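Local coordinates for glycosyl hydrolase family 2, TIM barrel domain protein (Parabacteroides merdae ATCC 43184, PDB 6DXU), which probably hydrolyses beta-glucuronides, releasing glucuronic acid, as a family 2 glycoside hydrolase of a human gut bacterium, at residues Q369-D379 with N411-V422. Numbering follows the deposited sequence.
Sequences QQSEIILDLCD and NMIVQHHNHPAV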
loop_
_atom_site.group_PDB
_atom_site.type_symbol
_atom_site.label_atom_id
_atom_site.label_comp_id
_atom_site.label_asym_id
_atom_site.label_seq_id
_atom_site.Cartn_x
_atom_site.Cartn_y
_atom_site.Cartn_z
ATOM N N GLN D 369 -16.826 -5.767 26.744
ATOM C CA GLN D 369 -15.931 -6.224 27.796
ATOM C C GLN D 369 -15.651 -5.073 28.750
ATOM O O GLN D 369 -15.448 -3.932 28.324
ATOM C CB GLN D 369 -14.623 -6.730 27.180
ATOM C CG GLN D 369 -13.565 -7.143 28.206
ATOM C CD GLN D 369 -12.272 -7.634 27.553
ATOM O OE1 GLN D 369 -12.245 -7.995 26.364
ATOM N NE2 GLN D 369 -11.192 -7.636 28.323
ATOM N N GLN D 370 -15.638 -5.358 30.048
ATOM C CA GLN D 370 -15.451 -4.284 31.010
ATOM C C GLN D 370 -14.133 -4.462 31.751
ATOM O O GLN D 370 -13.461 -5.484 31.623
ATOM C CB GLN D 370 -16.652 -4.210 31.966
ATOM C CG GLN D 370 -17.890 -3.692 31.227
ATOM C CD GLN D 370 -18.939 -3.078 32.141
ATOM O OE1 GLN D 370 -18.763 -3.009 33.361
ATOM N NE2 GLN D 370 -20.036 -2.625 31.548
ATOM N N SER D 371 -13.744 -3.420 32.494
ATOM C CA SER D 371 -12.515 -3.461 33.280
ATOM C C SER D 371 -12.400 -4.757 34.078
ATOM O O SER D 371 -13.372 -5.218 34.684
ATOM C CB SER D 371 -12.488 -2.277 34.250
ATOM O OG SER D 371 -11.479 -2.451 35.219
ATOM N N GLU D 372 -11.191 -5.324 34.120
ATOM C CA GLU D 372 -10.993 -6.521 34.931
ATOM C C GLU D 372 -11.248 -6.267 36.416
ATOM O O GLU D 372 -11.515 -7.217 37.154
ATOM C CB GLU D 372 -9.586 -7.097 34.746
ATOM C CG GLU D 372 -9.451 -8.508 35.377
ATOM C CD GLU D 372 -8.679 -9.498 34.521
ATOM O OE1 GLU D 372 -7.728 -9.079 33.828
ATOM O OE2 GLU D 372 -9.033 -10.698 34.533
ATOM N N ILE D 373 -11.158 -5.017 36.876
ATOM C CA ILE D 373 -11.538 -4.701 38.255
ATOM C C ILE D 373 -12.988 -5.102 38.509
ATOM O O ILE D 373 -13.322 -5.656 39.569
ATOM C CB ILE D 373 -11.303 -3.205 38.540
ATOM C CG1 ILE D 373 -9.805 -2.882 38.485
ATOM C CG2 ILE D 373 -11.901 -2.798 39.903
ATOM C CD1 ILE D 373 -9.521 -1.381 38.390
ATOM N N ILE D 374 -13.866 -4.839 37.538
ATOM C CA ILE D 374 -15.270 -5.221 37.660
ATOM C C ILE D 374 -15.401 -6.738 37.750
ATOM O O ILE D 374 -16.125 -7.268 38.601
ATOM C CB ILE D 374 -16.085 -4.667 36.481
ATOM C CG1 ILE D 374 -16.052 -3.133 36.452
ATOM C CG2 ILE D 374 -17.539 -5.182 36.544
ATOM C CD1 ILE D 374 -16.690 -2.472 37.696
ATOM N N LEU D 375 -14.694 -7.464 36.881
ATOM C CA LEU D 375 -14.804 -8.921 36.916
ATOM C C LEU D 375 -14.296 -9.480 38.234
ATOM O O LEU D 375 -14.892 -10.410 38.789
ATOM C CB LEU D 375 -14.048 -9.546 35.742
ATOM C CG LEU D 375 -15.084 -9.246 34.671
ATOM C CD1 LEU D 375 -14.660 -8.125 33.753
ATOM C CD2 LEU D 375 -15.601 -10.490 33.975
ATOM N N ASP D 376 -13.176 -8.953 38.729
ATOM C CA ASP D 376 -12.681 -9.390 40.027
ATOM C C ASP D 376 -13.712 -9.125 41.117
ATOM O O ASP D 376 -13.868 -9.929 42.047
ATOM C CB ASP D 376 -11.361 -8.694 40.365
ATOM C CG ASP D 376 -10.156 -9.280 39.641
ATOM O OD1 ASP D 376 -10.197 -10.428 39.145
ATOM O OD2 ASP D 376 -9.124 -8.579 39.614
ATOM N N LEU D 377 -14.409 -7.989 41.040
ATOM C CA LEU D 377 -15.420 -7.682 42.043
ATOM C C LEU D 377 -16.601 -8.640 41.945
ATOM O O LEU D 377 -17.177 -9.020 42.970
ATOM C CB LEU D 377 -15.884 -6.229 41.909
ATOM C CG LEU D 377 -14.896 -5.218 42.484
ATOM C CD1 LEU D 377 -15.175 -3.813 41.957
ATOM C CD2 LEU D 377 -14.990 -5.259 44.012
ATOM N N CYS D 378 -16.972 -9.050 40.729
ATOM C CA CYS D 378 -18.045 -10.037 40.593
ATOM C C CYS D 378 -17.646 -11.379 41.197
ATOM O O CYS D 378 -18.473 -12.054 41.832
ATOM C CB CYS D 378 -18.444 -10.204 39.128
ATOM S SG CYS D 378 -19.278 -8.730 38.420
ATOM N N ASP D 379 -16.394 -11.800 40.990
ATOM C CA ASP D 379 -15.914 -13.018 41.641
ATOM C C ASP D 379 -15.997 -12.897 43.158
ATOM O O ASP D 379 -16.368 -13.852 43.850
ATOM C CB ASP D 379 -14.464 -13.299 41.262
ATOM C CG ASP D 379 -14.289 -13.757 39.823
ATOM O OD1 ASP D 379 -15.262 -14.178 39.156
ATOM O OD2 ASP D 379 -13.126 -13.699 39.366
ATOM N N ASN D 411 -10.256 -12.059 22.399
ATOM C CA ASN D 411 -9.576 -11.371 23.490
ATOM C C ASN D 411 -10.391 -11.451 24.780
ATOM O O ASN D 411 -9.842 -11.712 25.855
ATOM C CB ASN D 411 -9.319 -9.904 23.116
ATOM C CG ASN D 411 -8.128 -9.724 22.176
ATOM O OD1 ASN D 411 -7.375 -10.667 21.916
ATOM N ND2 ASN D 411 -7.958 -8.500 21.656
ATOM N N MET D 412 -11.707 -11.237 24.690
ATOM C CA MET D 412 -12.550 -11.252 25.881
ATOM C C MET D 412 -12.533 -12.620 26.553
ATOM O O MET D 412 -12.417 -12.726 27.781
ATOM C CB MET D 412 -13.979 -10.857 25.500
ATOM C CG MET D 412 -14.958 -10.922 26.653
ATOM S SD MET D 412 -16.592 -10.336 26.165
ATOM C CE MET D 412 -17.117 -11.618 25.013
ATOM N N ILE D 413 -12.671 -13.681 25.761
ATOM C CA ILE D 413 -12.703 -15.031 26.317
ATOM C C ILE D 413 -11.348 -15.399 26.902
ATOM O O ILE D 413 -11.261 -15.888 28.033
ATOM C CB ILE D 413 -13.147 -16.042 25.247
ATOM C CG1 ILE D 413 -14.599 -15.755 24.852
ATOM C CG2 ILE D 413 -12.960 -17.479 25.772
ATOM C CD1 ILE D 413 -15.106 -16.580 23.685
ATOM N N VAL D 414 -10.276 -15.133 26.159
ATOM C CA VAL D 414 -8.928 -15.420 26.645
ATOM C C VAL D 414 -8.629 -14.625 27.911
ATOM O O VAL D 414 -8.078 -15.159 28.882
ATOM C CB VAL D 414 -7.896 -15.134 25.536
ATOM C CG1 VAL D 414 -6.487 -15.081 26.107
ATOM C CG2 VAL D 414 -7.982 -16.199 24.443
ATOM N N GLN D 415 -8.997 -13.342 27.931
ATOM C CA GLN D 415 -8.631 -12.513 29.075
ATOM C C GLN D 415 -9.473 -12.801 30.316
ATOM O O GLN D 415 -8.944 -12.712 31.424
ATOM C CB GLN D 415 -8.727 -11.029 28.713
ATOM C CG GLN D 415 -7.606 -10.625 27.755
ATOM C CD GLN D 415 -7.816 -9.276 27.128
ATOM O OE1 GLN D 415 -8.563 -8.452 27.643
ATOM N NE2 GLN D 415 -7.128 -9.034 26.005
ATOM N N HIS D 416 -10.756 -13.150 30.171
ATOM C CA HIS D 416 -11.644 -13.326 31.326
ATOM C C HIS D 416 -12.013 -14.783 31.586
ATOM O O HIS D 416 -12.888 -15.053 32.418
ATOM C CB HIS D 416 -12.913 -12.489 31.147
ATOM C CG HIS D 416 -12.665 -11.019 31.266
ATOM N ND1 HIS D 416 -13.626 -10.068 30.985
ATOM C CD2 HIS D 416 -11.564 -10.338 31.666
ATOM C CE1 HIS D 416 -13.112 -8.865 31.167
ATOM N NE2 HIS D 416 -11.869 -8.998 31.594
ATOM N N HIS D 417 -11.332 -15.718 30.920
ATOM C CA HIS D 417 -11.649 -17.145 31.024
ATOM C C HIS D 417 -11.669 -17.648 32.462
ATOM O O HIS D 417 -12.464 -18.532 32.803
ATOM C CB HIS D 417 -10.612 -17.936 30.229
ATOM C CG HIS D 417 -10.637 -19.406 30.486
ATOM N ND1 HIS D 417 -9.886 -19.996 31.479
ATOM C CD2 HIS D 417 -11.274 -20.413 29.842
ATOM C CE1 HIS D 417 -10.096 -21.301 31.467
ATOM N NE2 HIS D 417 -10.929 -21.583 30.479
ATOM N N ASN D 418 -10.774 -17.144 33.306
ATOM C CA ASN D 418 -10.611 -17.755 34.622
ATOM C C ASN D 418 -11.656 -17.305 35.635
ATOM O O ASN D 418 -11.724 -17.897 36.722
ATOM C CB ASN D 418 -9.214 -17.464 35.198
ATOM C CG ASN D 418 -8.077 -17.974 34.306
ATOM O OD1 ASN D 418 -8.233 -18.946 33.571
ATOM N ND2 ASN D 418 -6.926 -17.304 34.376
ATOM N N HIS D 419 -12.453 -16.277 35.336
ATOM C CA HIS D 419 -13.382 -15.759 36.341
ATOM C C HIS D 419 -14.547 -16.711 36.579
ATOM O O HIS D 419 -15.358 -16.915 35.668
ATOM C CB HIS D 419 -13.919 -14.391 35.920
ATOM C CG HIS D 419 -12.865 -13.336 35.884
ATOM N ND1 HIS D 419 -12.326 -12.791 37.028
ATOM C CD2 HIS D 419 -12.215 -12.758 34.844
ATOM C CE1 HIS D 419 -11.397 -11.911 36.693
ATOM N NE2 HIS D 419 -11.317 -11.864 35.376
ATOM N N PRO D 420 -14.721 -17.261 37.781
ATOM C CA PRO D 420 -15.883 -18.140 38.003
ATOM C C PRO D 420 -17.215 -17.422 37.832
ATOM O O PRO D 420 -18.222 -18.073 37.525
ATOM C CB PRO D 420 -15.681 -18.654 39.442
ATOM C CG PRO D 420 -14.807 -17.631 40.088
ATOM C CD PRO D 420 -13.886 -17.135 38.987
ATOM N N ALA D 421 -17.253 -16.099 37.986
ATOM C CA ALA D 421 -18.511 -15.374 37.797
ATOM C C ALA D 421 -19.078 -15.545 36.393
ATOM O O ALA D 421 -20.302 -15.540 36.217
ATOM C CB ALA D 421 -18.308 -13.885 38.102
ATOM N N VAL D 422 -18.225 -15.668 35.373
ATOM C CA VAL D 422 -18.735 -15.623 34.004
ATOM C C VAL D 422 -19.452 -16.925 33.671
ATOM O O VAL D 422 -18.891 -18.020 33.820
ATOM C CB VAL D 422 -17.600 -15.350 33.003
ATOM C CG1 VAL D 422 -18.151 -15.327 31.576
ATOM C CG2 VAL D 422 -16.881 -14.037 33.341
HETATM O O HOH W 1 -10.929 -6.363 30.966
HETATM O O HOH W 2 -8.187 -7.996 30.777
#
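His419 CG lies anti to the carbonyl carbon (chi1 -66°), which swings the ring from the loop after helix 399-416 toward helix 372-381, where Asp379 and Glu372, the latter with its CG anti to the backbone N and its chain then bent at chi2, meet its two nitrogens. Both helices belong to the TIM barrel, and strand 384-388 lies between them in sequence. His419 ND1 donates to Asp379 OD2 at 2.6 Å, in the ring plane and on the syn side of the carboxylate, though 34° out of its plane. Across the ring, NE2 gives a more bent bond (148°) to the anti lone pair of Glu372 OE2. Both ring nitrogens act as donors, so a positive charge on His419 is plausible. Leu375 CB sits over the ring centre, 3.6 Å from the centroid, a CH-pi contact that covers one face, while Leu375 CG lies over a face of His416, offset toward its rim. His416 ND1 bonds to Glu387 of strand 384-388; its NE2 shares a water with Gln369 NE2 and Gln370 O. The extended Gln369 side chain also donates to Gln415 OE1 at 2.8 Å, the two amide planes steeply turned against each other. At the far end, Asp379 uses its second oxygen on the backbone: Ala421 N meets OD1 at 3.0 Å, nearly in line with the C-O bond.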